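Endoglucanase (Uncultured bacterium, PDB 3X17) hydrolyses internal beta-1,4-glucosidic bonds of cellulose as a family 9 endoglucanase, with an (alpha/alpha)6-barrel catalytic domain and an N-terminal Ig-like domain. Local coordinates at residues Val20-Gly24 with Leu483-Pro487; Gln237-Ala242 with Gln306-Phe310; Gly241-His245 with Ile270-Thr275; Phe385-Thr389 with Phe448-Leu452; Ala410-Phe414 with Lys442-Leu446. All coordinates share one frame; numbering follows the deposited sequence.

Contact 1 (Val20-Gly24 with Leu483-Pro487); sequences VNQVG and LGSNP
The backbones of two irregular loops come closest at Gln22 and Gly484, whose CA atoms are 4.4 Å apart, and no backbone-to-backbone hydrogen bond joins them. This is an interdomain contact: Val20-Gly24 belongs to the N-terminal Ig-like domain, between strands 17-19 and 24-25, and Leu483-Pro487 to the glycoside hydrolase family 9 domain. Gln22 carries the polar part. With CG anti to the carbonyl carbon (chi1 -79°) and the chain extended beyond it, OE1 reaches two successive backbone N-H groups. OE1 accepts from Ser485 N at 2.9 Å and from Asn486 N, also at 2.9 Å; the first donor is tilted 17° from the carbonyl plane and the second 29°. Both bonds grip one oxygen, while NE2 of the same amide donates to Ala476 O, which should fix the rotation of the group. Behind the amide, Gln22 CB rests 3.6 Å from Gly484 CA, a fit that relies on the missing side chain at Gly484. Val23 adds a looser apolar touch, its CG2 lying 4.3 Å from Leu483 CB, and helix 115-130 packs against both residues through Val119 and Ala122 respectively. The Ig-side loop is shaped by Asn21, whose OD1 accepts from Val23 N, an Asx turn, and from Gly24 N. A water beside Ser485 donates to Gln22 O at 2.9 Å and takes a weak hydrogen bond from Ser485 OG at 3.2 Å.

Contact 2 (Gln237-Ala242 with Gln306-Phe310); sequences QRPDGA and QAWRF
A type I beta turn, Arg238 to Gly241, in the loop between helix 221-235 and strand 243-249 of the catalytic domain, is pressed against one side of helix 294-312. The closest backbone approach is tight: the CA atoms of Gly241 and Ala307 are 3.9 Å apart, possible because Gly241 puts no side chain between turn and helix. Gln306 reaches over the turn. Its chain bends at chi2, and NE2 donates to Asp240 O at 2.7 Å, arriving from above the carbonyl plane although the acceptor lies almost in the plane of the Gln306 amide. Phe310, one helical turn on, has CG anti to the backbone N (chi1 -175°), which places one ring face against Ala242 CB. This methyl stands 3.6 Å from the ring centroid and only 5° off the normal, a well-centred CH-pi contact. Asp240 OD2 meets the same ring obliquely, 3.4 Å from Phe310 CE1, with carboxylate and ring planes 60° apart. That oxygen also forms a salt bridge with Arg238 NH1 at 2.9 Å; Asp240 OD2 accepts through its syn lone pair and lies close to the guanidinium plane of Arg238. At the other end of the loop, Gln237 NE2 closes on Gly241 O at 3.0 Å and also donates to Ala303 O, tying the loop to the preceding turn of the helix. Around the contact, Ile270 of strand 265-271 touches Arg238, Ala242 and Phe310, and Thr275 of helix 272-288 packs on Ala242 and Ala307.

Contact 3 (Gly241-His245 with Ile270-Thr275); sequences GAVYH and ITTQDT
His245 and Asp274 form a His-carboxylate hydrogen bond at a strand-to-helix junction, with ring and carboxylate planes 45° apart and OD2 sitting at the ring edge near its plane. The imidazole has CG anti to the backbone N (chi1 174°), which directs ND1 at the carboxylate. The modelled ND1 to OD2 distance of 2.4 Å is very short and doubtful in its exact value; the N-H...O angle is 164°. Each group has a further partner: His245 NE2 donates to Pro330 O, and Asp274 OD1 is hydrogen-bonded to Thr185 OG1. The neighbouring Gln273 side chain is about 5 Å from a bound calcium ion. Thr275 works on the backbone instead. Its OG1 accepts from Val243 N at 3.0 Å and donates to Thr271 O at 2.7 Å, linking the strand to the first turn of the helix, while its CG2 lies 3.5 Å from Gly241 O. Ile270 fills the apolar side, CG2 lying obliquely against the Tyr244 ring at 3.5 Å from CD1. Tyr244 OH is hydrogen-bonded to Asp159 OD2. Between the strands the backbone link is slight, a weak bond from Thr271 N to Val243 O at 3.4 Å. The contact thus lies where strand 265-271 runs into helix 272-288, with strand 243-249 alongside, Val184 of helix 184-200 packing on Val243 and Asp274, and helix 294-312 behind Thr275 through Ala307 and Leu311.

Contact 4 (Phe385-Thr389 with Phe448-Leu452); sequences FDYVT and FAHHL
Phe385 and Phe448 form an offset stack, their ring centroids 4.3 Å apart and their planes only 16° from parallel. The overlap is displaced, with Phe385 CD1 3.6 Å from Phe448 CG, and Phe385 CB also lies over the Phe448 face. His451 completes an aromatic cluster: the edge of Phe385 is directed at the face of the His451 ring in an offset edge-to-face pair, with Phe385 CZ 3.6 Å from His451 ND1. Phe385 is placed by its first torsion, CG anti to the backbone N (chi1 -168°), which directs the ring toward helix 435-452. Its second face is covered from its own helix by Thr389 CG2, and Thr389 OG1 is turned back to Phe385 O at 2.8 Å. Farther along, Leu452 CD2 reaches Val388 CG1 at 3.8 Å and Thr389 CG2 at 3.9 Å. Outside these residues, Leu200 of helix 184-200 touches both Phe385 and His451, and Leu402 and Val403 of helix 396-418 back Val388. With segment axes 11.8 Å apart and 7° from parallel, this is a near-parallel helix pair bridged by an aromatic cluster, within the (alpha/alpha)6-barrel catalytic domain.

Contact 5 (Ala410-Phe414 with Lys442-Leu446); sequences ARSVF and KGMLL
Val413 of helix 396-418 is the main bump: its two methyls lodge between Lys442 and Leu446, residues one turn apart on helix 435-452, which faces it in the (alpha/alpha)6-barrel domain. CG1 lies 3.8 Å from Leu446 CG and equally close to Lys442 CB, while CG2 leans on the Lys442 CG methylene at 3.8 Å and more loosely on Leu445 CD1. The reverse fit is made by Leu446, whose CG is anti to the carbonyl carbon (chi1 -64°), extending CD2 into the hollow between Ala410 and Phe414. There CD2 is 3.6 Å from Ala410 O and 4.1 Å from Phe414 CB, near the plane of the Phe414 ring at its edge. The small Ala410 lets the backbones draw together at this end, with its CA 4.7 Å from that of Leu446 and its CB 3.8 Å from Leu445 O; Val413 and Lys442 are more widely spaced. The segment axes approach to 8.9 Å and cross at -124°. Tyr458 of helix 456-469 packs on Ala410 and Phe414, and Pro425 touches Val413. No hydrogen bond crosses the contact, so its cohesion rests on van der Waals packing, largely of methyl and methylene groups; Lys442 contributes its aliphatic stem here, and its NZ is hydrogen-bonded to Pro425 O.

How the contacts relate
Contact 1 joins the Ig-like domain to the catalytic domain and, spanning 459 residues, encloses the other four along the chain. Contacts 2 and 3 start from the same stretch, share Gly241 and Ala242, and have centres about 8 Å apart; contact 2 uses helix 294-312 and contact 3 the start of helix 272-288, two helices consecutive in the chain. Contacts 4 and 5 follow in the sequence, with 5 nested inside 4. Both use helix 435-452, pairing it with helices 381-390 and 396-418, and their centres are about 12 Å apart. Contact 1 lies across the chain's centre from contacts 2 and 3. Contacts 2 to 5 thus join parts of the catalytic domain in two separate regions, whereas contact 1 lies at the interface with the Ig-like domain.

Contact 1 (Val20-Gly24 with Leu483-Pro487)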
# COMPACT_ATOMS: atom_id res chain seq x y z
N VAL A 20 20.71 6.65 1.23
CA VAL A 20 19.93 7.45 2.18
C VAL A 20 18.48 7.47 1.67
O VAL A 20 18.22 7.13 0.52
CB VAL A 20 20.43 8.94 2.24
CG1 VAL A 20 21.83 9.04 2.83
CG2 VAL A 20 20.40 9.58 0.87
N ASN A 21 17.53 7.78 2.54
CA ASN A 21 16.18 8.14 2.12
C ASN A 21 16.29 9.35 1.22
O ASN A 21 16.74 10.42 1.65
CB ASN A 21 15.34 8.53 3.34
CG ASN A 21 13.89 8.79 2.99
OD1 ASN A 21 13.60 9.54 2.06
ND2 ASN A 21 12.98 8.11 3.69
N GLN A 22 15.83 9.20 -0.02
CA GLN A 22 16.05 10.22 -1.02
C GLN A 22 15.13 11.41 -0.89
O GLN A 22 15.30 12.41 -1.58
CB GLN A 22 15.94 9.64 -2.42
CG GLN A 22 17.18 8.88 -2.87
CD GLN A 22 16.91 8.00 -4.08
OE1 GLN A 22 16.20 8.41 -5.00
NE2 GLN A 22 17.60 6.87 -4.16
N VAL A 23 14.11 11.29 -0.05
CA VAL A 23 13.33 12.46 0.28
C VAL A 23 13.98 13.08 1.52
O VAL A 23 14.30 14.27 1.53
CB VAL A 23 11.85 12.11 0.59
CG1 VAL A 23 11.08 13.38 0.98
CG2 VAL A 23 11.20 11.50 -0.64
N GLY A 24 14.16 12.27 2.56
CA GLY A 24 14.94 12.70 3.72
C GLY A 24 14.40 12.16 5.04
O GLY A 24 13.99 10.99 5.13
N LEU A 483 9.14 10.95 -6.61
CA LEU A 483 9.80 11.18 -5.33
C LEU A 483 11.26 10.77 -5.35
O LEU A 483 11.63 9.74 -5.91
CB LEU A 483 9.07 10.44 -4.20
CG LEU A 483 7.60 10.82 -3.94
CD1 LEU A 483 7.04 10.11 -2.72
CD2 LEU A 483 7.41 12.35 -3.83
N GLY A 484 12.08 11.54 -4.64
CA GLY A 484 13.51 11.24 -4.51
C GLY A 484 14.25 11.54 -5.80
O GLY A 484 13.73 12.23 -6.68
N SER A 485 15.48 11.05 -5.92
CA SER A 485 16.30 11.45 -7.06
C SER A 485 16.42 10.38 -8.10
O SER A 485 16.83 10.67 -9.21
CB SER A 485 17.69 11.93 -6.62
OG SER A 485 18.42 10.88 -6.02
N ASN A 486 16.04 9.14 -7.76
CA ASN A 486 16.07 8.02 -8.72
C ASN A 486 14.76 7.19 -8.75
O ASN A 486 14.78 5.97 -8.56
CB ASN A 486 17.30 7.11 -8.49
CG ASN A 486 17.44 6.02 -9.57
OD1 ASN A 486 16.85 6.14 -10.63
ND2 ASN A 486 18.18 4.94 -9.27
N PRO A 487 13.62 7.86 -8.97
CA PRO A 487 12.33 7.21 -9.05
C PRO A 487 12.18 6.35 -10.32
O PRO A 487 13.08 6.33 -11.18
CB PRO A 487 11.36 8.40 -9.09
CG PRO A 487 12.15 9.47 -9.83
CD PRO A 487 13.54 9.30 -9.30
O HOH W 1 17.49 12.71 -3.52

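Contact 2 (Gln237-Ala242 with Gln306-Phe310)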
# COMPACT_ATOMS: atom_id res chain seq x y z
N GLN A 237 -22.87 -3.48 -6.29
CA GLN A 237 -23.69 -4.30 -5.43
C GLN A 237 -25.06 -4.59 -6.03
O GLN A 237 -25.80 -3.70 -6.43
CB GLN A 237 -23.82 -3.71 -4.01
CG GLN A 237 -24.36 -4.73 -2.98
CD GLN A 237 -24.63 -4.13 -1.59
OE1 GLN A 237 -24.94 -2.94 -1.46
NE2 GLN A 237 -24.54 -4.97 -0.54
N ARG A 238 -25.45 -5.84 -5.90
CA ARG A 238 -26.67 -6.35 -6.47
C ARG A 238 -27.71 -6.25 -5.36
O ARG A 238 -27.35 -6.29 -4.18
CB ARG A 238 -26.36 -7.80 -6.82
CG ARG A 238 -27.28 -8.49 -7.72
CD ARG A 238 -27.34 -9.92 -7.25
NE ARG A 238 -26.45 -10.74 -8.02
CZ ARG A 238 -26.25 -12.03 -7.80
NH1 ARG A 238 -26.70 -12.63 -6.70
NH2 ARG A 238 -25.55 -12.71 -8.68
N PRO A 239 -29.01 -6.12 -5.71
CA PRO A 239 -29.94 -5.77 -4.64
C PRO A 239 -30.05 -6.82 -3.54
O PRO A 239 -30.52 -6.50 -2.44
CB PRO A 239 -31.29 -5.65 -5.39
CG PRO A 239 -30.89 -5.22 -6.76
CD PRO A 239 -29.63 -6.01 -7.04
N ASP A 240 -29.63 -8.05 -3.80
CA ASP A 240 -29.66 -9.03 -2.72
C ASP A 240 -28.46 -8.84 -1.78
O ASP A 240 -28.40 -9.45 -0.71
CB ASP A 240 -29.81 -10.47 -3.25
CG ASP A 240 -28.63 -10.91 -4.12
OD1 ASP A 240 -27.79 -10.06 -4.48
OD2 ASP A 240 -28.60 -12.09 -4.52
N GLY A 241 -27.53 -7.94 -2.14
CA GLY A 241 -26.38 -7.63 -1.27
C GLY A 241 -25.09 -8.22 -1.75
O GLY A 241 -24.01 -7.79 -1.33
N ALA A 242 -25.16 -9.11 -2.74
CA ALA A 242 -23.94 -9.66 -3.32
C ALA A 242 -23.17 -8.61 -4.14
O ALA A 242 -23.76 -7.67 -4.65
CB ALA A 242 -24.26 -10.90 -4.19
N GLN A 306 -26.85 -5.41 4.15
CA GLN A 306 -27.54 -6.18 3.12
C GLN A 306 -26.58 -7.25 2.57
O GLN A 306 -26.94 -8.40 2.40
CB GLN A 306 -28.01 -5.22 2.00
CG GLN A 306 -28.77 -5.86 0.84
CD GLN A 306 -29.96 -6.68 1.30
OE1 GLN A 306 -30.79 -6.21 2.08
NE2 GLN A 306 -30.01 -7.95 0.87
N ALA A 307 -25.33 -6.85 2.35
CA ALA A 307 -24.26 -7.78 2.03
C ALA A 307 -24.10 -8.90 3.07
O ALA A 307 -23.89 -10.05 2.71
CB ALA A 307 -22.96 -7.03 1.88
N TRP A 308 -24.14 -8.57 4.35
CA TRP A 308 -24.09 -9.61 5.35
C TRP A 308 -25.32 -10.53 5.29
O TRP A 308 -25.21 -11.71 5.58
CB TRP A 308 -23.94 -9.05 6.76
CG TRP A 308 -23.73 -10.16 7.76
CD1 TRP A 308 -24.69 -10.76 8.52
CD2 TRP A 308 -22.51 -10.86 8.01
NE1 TRP A 308 -24.13 -11.76 9.27
CE2 TRP A 308 -22.79 -11.85 8.96
CE3 TRP A 308 -21.19 -10.69 7.56
CZ2 TRP A 308 -21.80 -12.70 9.48
CZ3 TRP A 308 -20.20 -11.54 8.07
CH2 TRP A 308 -20.52 -12.55 8.99
N ARG A 309 -26.49 -10.00 4.94
CA ARG A 309 -27.68 -10.85 4.80
C ARG A 309 -27.45 -11.89 3.70
O ARG A 309 -27.68 -13.09 3.88
CB ARG A 309 -28.91 -10.01 4.46
CG ARG A 309 -29.76 -9.65 5.66
CD ARG A 309 -30.72 -8.51 5.32
NE ARG A 309 -30.47 -7.42 6.26
CZ ARG A 309 -30.39 -6.13 5.95
NH1 ARG A 309 -30.68 -5.72 4.73
NH2 ARG A 309 -30.12 -5.25 6.90
N PHE A 310 -26.91 -11.42 2.58
CA PHE A 310 -26.48 -12.34 1.54
C PHE A 310 -25.50 -13.40 2.04
O PHE A 310 -25.69 -14.58 1.76
CB PHE A 310 -25.90 -11.61 0.33
CG PHE A 310 -25.57 -12.52 -0.80
CD1 PHE A 310 -26.56 -12.88 -1.73
CD2 PHE A 310 -24.31 -13.09 -0.91
CE1 PHE A 310 -26.27 -13.79 -2.75
CE2 PHE A 310 -24.00 -13.95 -1.95
CZ PHE A 310 -25.00 -14.33 -2.86

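Contact 3 (Gly241-His245 with Ile270-Thr275)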
# COMPACT_ATOMS: atom_id res chain seq x y z
N GLY A 241 -27.53 -7.94 -2.14
CA GLY A 241 -26.38 -7.63 -1.27
C GLY A 241 -25.09 -8.22 -1.75
O GLY A 241 -24.01 -7.79 -1.33
N ALA A 242 -25.16 -9.11 -2.74
CA ALA A 242 -23.94 -9.66 -3.32
C ALA A 242 -23.17 -8.61 -4.14
O ALA A 242 -23.76 -7.67 -4.65
CB ALA A 242 -24.26 -10.90 -4.19
N VAL A 243 -21.85 -8.76 -4.25
CA VAL A 243 -21.01 -7.75 -4.89
C VAL A 243 -20.21 -8.35 -6.04
O VAL A 243 -19.62 -9.42 -5.90
CB VAL A 243 -20.05 -7.05 -3.87
CG1 VAL A 243 -19.14 -6.02 -4.56
CG2 VAL A 243 -20.85 -6.37 -2.78
N TYR A 244 -20.34 -7.75 -7.23
CA TYR A 244 -19.62 -8.22 -8.42
C TYR A 244 -18.13 -8.09 -8.23
O TYR A 244 -17.65 -7.26 -7.44
CB TYR A 244 -20.06 -7.44 -9.69
CG TYR A 244 -21.52 -7.66 -10.04
CD1 TYR A 244 -21.97 -8.91 -10.47
CD2 TYR A 244 -22.46 -6.64 -9.88
CE1 TYR A 244 -23.31 -9.13 -10.77
CE2 TYR A 244 -23.81 -6.84 -10.17
CZ TYR A 244 -24.23 -8.09 -10.61
OH TYR A 244 -25.57 -8.32 -10.88
N HIS A 245 -17.38 -8.90 -8.96
CA HIS A 245 -15.98 -9.12 -8.64
C HIS A 245 -15.11 -8.02 -9.22
O HIS A 245 -14.16 -7.58 -8.60
CB HIS A 245 -15.53 -10.47 -9.18
CG HIS A 245 -14.07 -10.73 -9.02
ND1 HIS A 245 -13.45 -10.72 -7.78
CD2 HIS A 245 -13.15 -11.17 -9.90
CE1 HIS A 245 -12.19 -11.11 -7.93
NE2 HIS A 245 -11.97 -11.35 -9.21
N ILE A 270 -20.45 -12.25 -9.26
CA ILE A 270 -20.25 -12.01 -7.84
C ILE A 270 -19.32 -13.05 -7.20
O ILE A 270 -19.19 -14.19 -7.68
CB ILE A 270 -21.55 -11.97 -7.06
CG1 ILE A 270 -22.28 -13.31 -7.14
CG2 ILE A 270 -22.45 -10.83 -7.55
CD1 ILE A 270 -22.29 -14.13 -5.84
N THR A 271 -18.85 -12.70 -6.01
CA THR A 271 -17.99 -13.53 -5.21
C THR A 271 -18.35 -13.21 -3.75
O THR A 271 -18.73 -12.07 -3.45
CB THR A 271 -16.56 -13.11 -5.51
OG1 THR A 271 -15.92 -14.05 -6.38
CG2 THR A 271 -15.80 -12.83 -4.29
N THR A 272 -18.32 -14.21 -2.88
CA THR A 272 -18.56 -13.98 -1.45
C THR A 272 -17.42 -13.25 -0.75
O THR A 272 -17.69 -12.43 0.11
CB THR A 272 -18.88 -15.29 -0.69
OG1 THR A 272 -17.90 -16.29 -1.03
CG2 THR A 272 -20.26 -15.80 -1.10
N GLN A 273 -16.15 -13.51 -1.11
CA GLN A 273 -15.04 -12.70 -0.57
C GLN A 273 -15.18 -11.21 -0.87
O GLN A 273 -14.93 -10.37 -0.01
CB GLN A 273 -13.64 -13.23 -0.96
CG GLN A 273 -13.34 -13.27 -2.46
CD GLN A 273 -12.55 -12.06 -2.95
OE1 GLN A 273 -12.33 -11.10 -2.20
NE2 GLN A 273 -12.16 -12.09 -4.23
N ASP A 274 -15.57 -10.88 -2.10
CA ASP A 274 -15.80 -9.49 -2.47
C ASP A 274 -16.97 -8.94 -1.67
O ASP A 274 -16.94 -7.77 -1.25
CB ASP A 274 -16.05 -9.33 -3.98
CG ASP A 274 -14.78 -9.52 -4.81
OD1 ASP A 274 -13.77 -8.84 -4.52
OD2 ASP A 274 -14.81 -10.33 -5.78
N THR A 275 -18.02 -9.74 -1.52
CA THR A 275 -19.20 -9.28 -0.81
C THR A 275 -18.83 -8.93 0.66
O THR A 275 -19.18 -7.86 1.18
CB THR A 275 -20.31 -10.37 -0.89
OG1 THR A 275 -20.66 -10.60 -2.27
CG2 THR A 275 -21.54 -9.94 -0.13

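Contact 4 (Phe385-Thr389 with Phe448-Leu452)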
# COMPACT_ATOMS: atom_id res chain seq x y z
N PHE A 385 -7.36 -5.95 14.82
CA PHE A 385 -7.01 -4.68 15.43
C PHE A 385 -8.25 -3.92 15.86
O PHE A 385 -8.25 -3.28 16.90
CB PHE A 385 -6.17 -3.83 14.47
CG PHE A 385 -5.53 -2.61 15.11
CD1 PHE A 385 -4.42 -2.75 15.96
CD2 PHE A 385 -6.07 -1.35 14.92
CE1 PHE A 385 -3.87 -1.65 16.60
CE2 PHE A 385 -5.49 -0.23 15.51
CZ PHE A 385 -4.37 -0.39 16.35
N ASP A 386 -9.30 -3.94 15.02
CA ASP A 386 -10.48 -3.11 15.26
C ASP A 386 -11.33 -3.71 16.38
O ASP A 386 -11.87 -2.99 17.22
CB ASP A 386 -11.32 -2.97 13.99
CG ASP A 386 -10.79 -1.88 13.08
OD1 ASP A 386 -9.82 -1.20 13.48
OD2 ASP A 386 -11.28 -1.76 11.93
N TYR A 387 -11.42 -5.03 16.41
CA TYR A 387 -11.99 -5.71 17.56
C TYR A 387 -11.33 -5.33 18.92
O TYR A 387 -12.00 -4.87 19.84
CB TYR A 387 -11.92 -7.22 17.37
CG TYR A 387 -12.68 -8.00 18.44
CD1 TYR A 387 -12.24 -8.01 19.77
CD2 TYR A 387 -13.79 -8.77 18.10
CE1 TYR A 387 -12.91 -8.75 20.74
CE2 TYR A 387 -14.46 -9.53 19.06
CZ TYR A 387 -14.03 -9.49 20.38
OH TYR A 387 -14.73 -10.22 21.34
N VAL A 388 -10.01 -5.55 19.02
CA VAL A 388 -9.22 -5.15 20.18
C VAL A 388 -9.37 -3.66 20.54
O VAL A 388 -9.68 -3.34 21.69
CB VAL A 388 -7.70 -5.58 20.04
CG1 VAL A 388 -6.87 -4.97 21.15
CG2 VAL A 388 -7.55 -7.13 20.06
N THR A 389 -9.24 -2.76 19.57
CA THR A 389 -9.19 -1.32 19.89
C THR A 389 -10.53 -0.60 19.89
O THR A 389 -10.62 0.52 20.38
CB THR A 389 -8.24 -0.55 19.01
OG1 THR A 389 -8.67 -0.63 17.63
CG2 THR A 389 -6.81 -1.13 19.18
N PHE A 448 0.84 -1.59 14.43
CA PHE A 448 -0.34 -2.03 15.20
C PHE A 448 0.10 -2.43 16.63
O PHE A 448 -0.55 -2.07 17.61
CB PHE A 448 -1.02 -3.24 14.55
CG PHE A 448 -1.90 -2.90 13.35
CD1 PHE A 448 -2.29 -1.59 13.09
CD2 PHE A 448 -2.35 -3.91 12.52
CE1 PHE A 448 -3.10 -1.30 11.99
CE2 PHE A 448 -3.21 -3.63 11.43
CZ PHE A 448 -3.57 -2.32 11.17
N ALA A 449 1.17 -3.21 16.71
CA ALA A 449 1.72 -3.69 17.97
C ALA A 449 2.24 -2.52 18.81
O ALA A 449 1.86 -2.36 19.97
CB ALA A 449 2.86 -4.73 17.70
N HIS A 450 2.97 -1.62 18.16
CA HIS A 450 3.37 -0.36 18.77
C HIS A 450 2.20 0.39 19.39
O HIS A 450 2.35 1.07 20.41
CB HIS A 450 4.08 0.52 17.75
CG HIS A 450 4.52 1.85 18.30
ND1 HIS A 450 5.49 1.97 19.27
CD2 HIS A 450 4.09 3.11 18.04
CE1 HIS A 450 5.70 3.25 19.53
NE2 HIS A 450 4.83 3.96 18.83
N HIS A 451 1.05 0.33 18.74
CA HIS A 451 -0.10 1.06 19.21
C HIS A 451 -0.68 0.43 20.50
O HIS A 451 -1.20 1.13 21.37
CB HIS A 451 -1.16 1.15 18.12
CG HIS A 451 -2.32 2.03 18.48
ND1 HIS A 451 -3.39 1.58 19.22
CD2 HIS A 451 -2.52 3.36 18.29
CE1 HIS A 451 -4.22 2.58 19.45
NE2 HIS A 451 -3.71 3.68 18.91
N LEU A 452 -0.58 -0.90 20.61
CA LEU A 452 -1.08 -1.61 21.80
C LEU A 452 -0.11 -1.49 22.98
O LEU A 452 -0.52 -1.47 24.14
CB LEU A 452 -1.28 -3.09 21.50
CG LEU A 452 -2.36 -3.51 20.49
CD1 LEU A 452 -2.46 -4.99 20.57
CD2 LEU A 452 -3.73 -2.87 20.82

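Contact 5 (Ala410-Phe414 with Lys442-Leu446)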
# COMPACT_ATOMS: atom_id res chain seq x y z
N ALA A 410 3.91 -8.77 14.95
CA ALA A 410 4.95 -7.78 14.94
C ALA A 410 6.27 -8.47 15.28
O ALA A 410 7.29 -8.20 14.65
CB ALA A 410 4.64 -6.67 15.91
N ARG A 411 6.24 -9.41 16.22
CA ARG A 411 7.49 -10.02 16.68
C ARG A 411 8.18 -10.81 15.56
O ARG A 411 9.34 -10.56 15.25
CB ARG A 411 7.29 -10.88 17.94
CG ARG A 411 8.39 -10.68 18.99
CD ARG A 411 8.19 -11.55 20.23
NE ARG A 411 6.95 -11.22 20.92
CZ ARG A 411 5.98 -12.10 21.18
NH1 ARG A 411 6.14 -13.38 20.90
NH2 ARG A 411 4.85 -11.69 21.76
N SER A 412 7.44 -11.68 14.88
CA SER A 412 8.03 -12.30 13.69
C SER A 412 8.50 -11.28 12.63
O SER A 412 9.59 -11.43 12.09
CB SER A 412 7.13 -13.37 13.08
OG SER A 412 5.89 -12.80 12.74
N VAL A 413 7.72 -10.24 12.36
CA VAL A 413 8.20 -9.21 11.44
C VAL A 413 9.54 -8.63 11.92
O VAL A 413 10.50 -8.57 11.14
CB VAL A 413 7.17 -8.09 11.17
CG1 VAL A 413 7.81 -6.97 10.39
CG2 VAL A 413 5.98 -8.64 10.39
N PHE A 414 9.60 -8.21 13.18
CA PHE A 414 10.79 -7.61 13.74
C PHE A 414 12.02 -8.51 13.64
O PHE A 414 13.11 -8.04 13.31
CB PHE A 414 10.57 -7.20 15.18
CG PHE A 414 11.66 -6.30 15.72
CD1 PHE A 414 11.74 -4.98 15.29
CD2 PHE A 414 12.67 -6.81 16.54
CE1 PHE A 414 12.79 -4.15 15.72
CE2 PHE A 414 13.71 -5.99 16.98
CZ PHE A 414 13.77 -4.66 16.56
N LYS A 442 3.93 -5.02 6.39
CA LYS A 442 4.62 -5.50 7.59
C LYS A 442 5.03 -4.36 8.52
O LYS A 442 5.01 -4.52 9.74
CB LYS A 442 5.85 -6.35 7.24
CG LYS A 442 5.52 -7.72 6.70
CD LYS A 442 6.80 -8.45 6.19
CE LYS A 442 6.51 -9.95 5.97
NZ LYS A 442 7.74 -10.73 5.55
N GLY A 443 5.37 -3.21 7.94
CA GLY A 443 5.50 -1.98 8.68
C GLY A 443 4.24 -1.67 9.47
O GLY A 443 4.29 -1.30 10.65
N MET A 444 3.11 -1.84 8.80
CA MET A 444 1.80 -1.66 9.42
C MET A 444 1.58 -2.62 10.61
O MET A 444 1.08 -2.19 11.62
CB MET A 444 0.66 -1.82 8.39
CG MET A 444 -0.73 -1.46 8.94
SD MET A 444 -2.05 -2.03 7.82
CE MET A 444 -1.74 -1.04 6.37
N LEU A 445 1.97 -3.88 10.52
CA LEU A 445 1.83 -4.77 11.68
C LEU A 445 2.71 -4.35 12.86
O LEU A 445 2.27 -4.43 14.02
CB LEU A 445 2.05 -6.25 11.35
CG LEU A 445 1.26 -6.85 10.18
CD1 LEU A 445 1.73 -8.27 9.93
CD2 LEU A 445 -0.25 -6.77 10.38
N LEU A 446 3.92 -3.87 12.58
CA LEU A 446 4.77 -3.27 13.63
C LEU A 446 4.07 -2.10 14.30
O LEU A 446 3.99 -2.04 15.52
CB LEU A 446 6.12 -2.81 13.07
CG LEU A 446 7.00 -3.93 12.52
CD1 LEU A 446 8.07 -3.37 11.58
CD2 LEU A 446 7.65 -4.70 13.68